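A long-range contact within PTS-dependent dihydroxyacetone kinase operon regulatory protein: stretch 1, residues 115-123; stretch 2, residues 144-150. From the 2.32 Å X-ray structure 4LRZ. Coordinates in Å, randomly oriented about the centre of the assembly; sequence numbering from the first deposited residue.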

# COMPACT_ATOMS: atom_id res chain seq x y z
N THR F 115 -29.30 -0.26 -17.83
CA THR F 115 -28.23 0.69 -17.79
C THR F 115 -28.28 1.47 -16.49
O THR F 115 -29.31 2.13 -16.19
CB THR F 115 -28.39 1.72 -18.92
OG1 THR F 115 -28.68 1.03 -20.14
CG2 THR F 115 -27.13 2.59 -19.07
N CYS F 116 -27.15 1.40 -15.77
CA CYS F 116 -26.97 1.94 -14.44
C CYS F 116 -25.49 1.86 -14.07
O CYS F 116 -24.84 0.85 -14.32
CB CYS F 116 -27.80 1.15 -13.41
SG CYS F 116 -27.84 1.93 -11.80
N ALA F 117 -24.98 2.92 -13.45
CA ALA F 117 -23.61 2.95 -12.99
C ALA F 117 -23.21 1.67 -12.21
O ALA F 117 -22.09 1.15 -12.34
CB ALA F 117 -23.39 4.22 -12.14
N LEU F 118 -24.15 1.15 -11.41
CA LEU F 118 -23.91 -0.04 -10.59
C LEU F 118 -23.26 -1.16 -11.42
O LEU F 118 -22.40 -1.91 -10.90
CB LEU F 118 -25.22 -0.57 -10.01
CG LEU F 118 -25.92 0.27 -8.97
CD1 LEU F 118 -27.11 -0.42 -8.39
CD2 LEU F 118 -24.90 0.62 -7.84
N SER F 119 -23.67 -1.29 -12.70
CA SER F 119 -22.99 -2.26 -13.60
C SER F 119 -22.06 -1.62 -14.60
O SER F 119 -21.04 -2.19 -14.96
CB SER F 119 -23.99 -3.16 -14.36
OG SER F 119 -24.87 -2.42 -15.21
N LEU F 120 -22.41 -0.45 -15.10
CA LEU F 120 -21.67 0.12 -16.22
C LEU F 120 -20.22 0.43 -15.82
O LEU F 120 -19.31 0.48 -16.66
CB LEU F 120 -22.34 1.39 -16.67
CG LEU F 120 -22.63 1.61 -18.13
CD1 LEU F 120 -22.76 3.13 -18.33
CD2 LEU F 120 -21.62 0.92 -19.11
N ALA F 121 -20.00 0.65 -14.52
CA ALA F 121 -18.64 0.93 -14.08
C ALA F 121 -17.71 -0.23 -14.37
O ALA F 121 -16.63 -0.02 -14.92
CB ALA F 121 -18.60 1.34 -12.60
N ALA F 122 -18.12 -1.44 -13.99
CA ALA F 122 -17.33 -2.64 -14.25
C ALA F 122 -17.35 -3.02 -15.72
O ALA F 122 -16.37 -3.57 -16.23
CB ALA F 122 -17.87 -3.83 -13.45
N ILE F 123 -18.46 -2.79 -16.39
CA ILE F 123 -18.51 -3.05 -17.82
C ILE F 123 -17.50 -2.14 -18.54
O ILE F 123 -16.80 -2.59 -19.44
CB ILE F 123 -19.93 -2.84 -18.42
CG1 ILE F 123 -20.87 -3.99 -17.97
CG2 ILE F 123 -19.89 -2.80 -19.96
CD1 ILE F 123 -22.38 -3.59 -17.95
N ALA F 144 -29.88 9.03 -8.92
CA ALA F 144 -28.57 9.20 -9.49
C ALA F 144 -27.69 8.06 -8.91
O ALA F 144 -27.77 7.78 -7.71
CB ALA F 144 -27.99 10.58 -9.09
N PHE F 145 -26.86 7.43 -9.74
CA PHE F 145 -25.87 6.46 -9.24
C PHE F 145 -24.46 6.87 -9.69
O PHE F 145 -24.28 7.34 -10.81
CB PHE F 145 -26.19 5.03 -9.70
CG PHE F 145 -27.41 4.44 -9.04
CD1 PHE F 145 -27.30 3.75 -7.84
CD2 PHE F 145 -28.65 4.59 -9.58
CE1 PHE F 145 -28.43 3.20 -7.21
CE2 PHE F 145 -29.78 4.06 -8.95
CZ PHE F 145 -29.67 3.37 -7.79
N CYS F 146 -23.48 6.76 -8.80
CA CYS F 146 -22.08 6.87 -9.18
C CYS F 146 -21.43 5.57 -8.78
O CYS F 146 -21.73 5.00 -7.72
CB CYS F 146 -21.37 7.98 -8.40
SG CYS F 146 -22.01 9.64 -8.69
N ALA F 147 -20.47 5.12 -9.58
CA ALA F 147 -19.77 3.89 -9.25
C ALA F 147 -18.39 3.86 -9.86
O ALA F 147 -18.11 4.47 -10.92
CB ALA F 147 -20.60 2.67 -9.69
N THR F 148 -17.53 3.12 -9.20
CA THR F 148 -16.20 2.95 -9.73
C THR F 148 -15.84 1.51 -9.46
O THR F 148 -16.12 1.02 -8.38
CB THR F 148 -15.20 3.91 -8.99
OG1 THR F 148 -15.61 5.28 -9.21
CG2 THR F 148 -13.81 3.75 -9.54
N PRO F 149 -15.19 0.85 -10.42
CA PRO F 149 -14.75 -0.49 -10.16
C PRO F 149 -13.47 -0.52 -9.30
O PRO F 149 -12.68 0.43 -9.36
CB PRO F 149 -14.47 -1.03 -11.57
CG PRO F 149 -14.07 0.14 -12.36
CD PRO F 149 -14.91 1.26 -11.82
N LEU F 150 -13.26 -1.59 -8.55
CA LEU F 150 -11.98 -1.75 -7.92
C LEU F 150 -11.28 -3.05 -8.21
O LEU F 150 -11.92 -4.09 -8.52
CB LEU F 150 -12.03 -1.47 -6.43
CG LEU F 150 -12.41 -2.55 -5.46
CD1 LEU F 150 -11.23 -2.67 -4.56
CD2 LEU F 150 -13.61 -2.03 -4.69

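The first turns of a helix, residues 117-123, pack against part of a strand, residues 144-150, with their axes 6.7 Å apart at closest approach and their N-to-C directions 35° from each other. At this interface the helix presents Ala117 and Ala121, both with CA-to-CB bonds toward the strand, and the contact is one of apolar packing, without hydrogen bonds across it.

Phe145 has the most surface covered by the other stretch. Its CA-to-CB bond points toward the helix, and its ring lies against Cys116, just before the helix, and Leu118 in its first turn. Cys116, at the N-cap position, places its sulfur over one face of the ring: Cys116 SG lies 4.0 Å from the centroid of the Phe145 ring, 29° off the ring normal, and 3.6 Å from Phe145 CD2. Leu118 meets the same ring obliquely, Leu118 CG lying 3.9 Å from Phe145 CD1. The CA-to-CB bond of Leu118 points sideways, but the end of the side chain comes nearer to the strand. Nearer the backbone, Ala117 CB packs 3.8 Å from Phe145 CB.

Ala121, one turn after Ala117, points toward the strand and packs against two of its residues. Ala121 CB is 3.8 Å from Ala147 CB and also 3.8 Å from Pro149 CD, while Ala121 O approaches Pro149 CG at 3.6 Å.

Ala147 packs against the methyl groups of Ala117 and Ala121, which lie one helical turn apart. Ala147 CB is 4.0 Å from Ala117 CB and comes within 3.4 Å of Ala117 O. Ala117 O is already engaged within the helix, accepting a hydrogen bond from Ala121 N at 3.1 Å. The strand alternation explains the pattern: Phe145, Ala147 and Pro149 point toward the helix, whereas the intervening Cys146 and Thr148 point away and contribute little covered surface.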